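Local coordinates for single-stranded DNA-binding protein (Mycobacterium smegmatis, PDB 5GQO) that probably binds single-stranded DNA through an OB fold, as other members of the single-strand binding protein family do, at residues 33-38 with 50-55. Numbering follows the deposited sequence.
Sequences NIITNP and KFRVAS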
loop_
_atom_site.group_PDB
_atom_site.type_symbol
_atom_site.label_atom_id
_atom_site.label_comp_id
_atom_site.label_asym_id
_atom_site.label_seq_id
_atom_site.Cartn_x
_atom_site.Cartn_y
_atom_site.Cartn_z
ATOM N N ASN B 33 2.573 5.076 16.597
ATOM C CA ASN B 33 2.392 4.887 18.021
ATOM C C ASN B 33 0.941 5.056 18.387
ATOM O O ASN B 33 0.271 5.941 17.852
ATOM C CB ASN B 33 3.198 5.933 18.791
ATOM C CG ASN B 33 4.661 5.709 18.656
ATOM O OD1 ASN B 33 5.270 6.144 17.691
ATOM N ND2 ASN B 33 5.227 4.954 19.586
ATOM N N ILE B 34 0.475 4.234 19.308
ATOM C CA ILE B 34 -0.826 4.427 19.886
ATOM C C ILE B 34 -0.690 5.646 20.770
ATOM O O ILE B 34 0.253 5.721 21.554
ATOM C CB ILE B 34 -1.212 3.231 20.743
ATOM C CG1 ILE B 34 -1.192 1.963 19.897
ATOM C CG2 ILE B 34 -2.586 3.430 21.351
ATOM C CD1 ILE B 34 -1.544 0.703 20.656
ATOM N N ILE B 35 -1.611 6.607 20.658
ATOM C CA ILE B 35 -1.511 7.833 21.454
ATOM C C ILE B 35 -2.719 8.085 22.330
ATOM O O ILE B 35 -2.816 9.131 22.962
ATOM C CB ILE B 35 -1.308 9.047 20.561
ATOM C CG1 ILE B 35 -2.430 9.144 19.529
ATOM C CG2 ILE B 35 0.049 8.971 19.882
ATOM C CD1 ILE B 35 -2.571 10.521 18.981
ATOM N N THR B 36 -3.665 7.155 22.373
ATOM C CA THR B 36 -4.718 7.226 23.397
ATOM C C THR B 36 -4.833 5.911 24.140
ATOM O O THR B 36 -4.317 4.886 23.698
ATOM C CB THR B 36 -6.094 7.526 22.805
ATOM O OG1 THR B 36 -6.446 6.460 21.915
ATOM C CG2 THR B 36 -6.109 8.872 22.115
ATOM N N ASN B 37 -5.531 5.952 25.275
ATOM C CA ASN B 37 -5.878 4.709 25.966
ATOM C C ASN B 37 -6.969 4.022 25.199
ATOM O O ASN B 37 -8.045 4.595 24.969
ATOM C CB ASN B 37 -6.307 4.917 27.417
ATOM C CG ASN B 37 -5.153 5.323 28.272
ATOM O OD1 ASN B 37 -4.187 4.562 28.432
ATOM N ND2 ASN B 37 -5.179 6.552 28.734
ATOM N N PRO B 38 -6.710 2.789 24.798
ATOM C CA PRO B 38 -7.728 2.155 24.019
ATOM C C PRO B 38 -9.038 1.940 24.781
ATOM O O PRO B 38 -9.054 1.846 25.998
ATOM C CB PRO B 38 -7.097 0.836 23.647
ATOM C CG PRO B 38 -5.643 1.096 23.645
ATOM C CD PRO B 38 -5.435 2.058 24.770
ATOM N N LYS B 50 -10.496 -0.049 20.173
ATOM C CA LYS B 50 -10.192 1.012 19.297
ATOM C C LYS B 50 -9.346 2.076 19.954
ATOM O O LYS B 50 -9.397 2.291 21.161
ATOM C CB LYS B 50 -11.477 1.599 18.775
ATOM C CG LYS B 50 -12.359 2.251 19.792
ATOM C CD LYS B 50 -13.383 3.131 19.102
ATOM C CE LYS B 50 -12.879 4.552 18.886
ATOM N NZ LYS B 50 -13.846 5.406 18.127
ATOM N N PHE B 51 -8.565 2.770 19.146
ATOM C CA PHE B 51 -7.572 3.667 19.687
ATOM C C PHE B 51 -7.077 4.541 18.603
ATOM O O PHE B 51 -7.359 4.332 17.417
ATOM C CB PHE B 51 -6.425 2.842 20.336
ATOM C CG PHE B 51 -5.873 1.723 19.471
ATOM C CD1 PHE B 51 -4.866 1.974 18.605
ATOM C CD2 PHE B 51 -6.371 0.456 19.522
ATOM C CE1 PHE B 51 -4.349 0.981 17.765
ATOM C CE2 PHE B 51 -5.844 -0.564 18.715
ATOM C CZ PHE B 51 -4.847 -0.288 17.815
ATOM N N ARG B 52 -6.298 5.532 18.989
ATOM C CA ARG B 52 -5.811 6.521 18.040
ATOM C C ARG B 52 -4.330 6.274 17.769
ATOM O O ARG B 52 -3.591 5.902 18.676
ATOM C CB ARG B 52 -5.998 7.846 18.719
ATOM C CG ARG B 52 -6.158 9.045 17.821
ATOM C CD ARG B 52 -7.556 9.577 17.905
ATOM N NE ARG B 52 -7.987 9.830 16.551
ATOM C CZ ARG B 52 -7.575 10.868 15.837
ATOM N NH1 ARG B 52 -8.025 11.022 14.590
ATOM N NH2 ARG B 52 -6.732 11.760 16.374
ATOM N N VAL B 53 -3.910 6.440 16.514
ATOM C CA VAL B 53 -2.513 6.221 16.112
ATOM C C VAL B 53 -1.957 7.475 15.439
ATOM O O VAL B 53 -2.633 8.083 14.606
ATOM C CB VAL B 53 -2.318 5.024 15.154
ATOM C CG1 VAL B 53 -0.848 4.923 14.714
ATOM C CG2 VAL B 53 -2.709 3.737 15.839
ATOM N N ALA B 54 -0.731 7.826 15.829
ATOM C CA ALA B 54 0.043 8.892 15.201
ATOM C C ALA B 54 1.195 8.267 14.472
ATOM O O ALA B 54 1.888 7.362 14.985
ATOM C CB ALA B 54 0.588 9.824 16.236
ATOM N N SER B 55 1.409 8.732 13.257
ATOM C CA SER B 55 2.522 8.230 12.504
ATOM C C SER B 55 3.807 8.986 12.726
ATOM O O SER B 55 3.844 10.216 12.641
ATOM C CB SER B 55 2.250 8.243 11.039
ATOM O OG SER B 55 2.902 7.092 10.532
#
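Asn33 and Ala54 form an antiparallel hydrogen-bonded pair in the beta hairpin of strands 33-43 and 46-55, part of the OB-fold sheet. Two backbone bonds define the pair: Asn33 N to Ala54 O, 2.9 Å, with the donor in the carbonyl plane, and the return bond from Ala54 N to Asn33 O, with an N-H...O angle of 164°. One further backbone hydrogen bond, Ile35 N to Arg52 O at 2.9 Å, follows just past the last bridge, its donor tilted 32° from the carbonyl plane. Beyond this the 33-38 backbone leaves regular pairing at a loop, and a side chain takes over: Thr36 OG1, placed between its backbone N and carbonyl carbon (chi1 62°), accepts a hydrogen bond from Arg52 N at 3.1 Å. Further on, Pro38 CA makes a CA-H...O contact with Lys50 O.

Among the apolar contacts, on the buried face beside Val53, Ile34 CD1 sits 4.0 Å above the Phe51 ring plane, displaced from the ring centre toward its periphery. Pro38 CG lies 3.8 Å from Phe51 CB; Pro38 belongs to a calcium site seen in this protein, although no ion is bound to this chain. Ile35, already in the loop, reaches Ala54, which shares its face with Asn33: Ile35 CG2 lies 3.8 Å from Ala54 CB. Asn33 OD1 is hydrogen-bonded to Arg131 and Asn33 ND2 to the Gly93 carbonyl. Arg52 NE is hydrogen-bonded to Thr75 OG1 on strand 73-79, yet Arg52 CB remains 3.5 Å from Thr36 CG2.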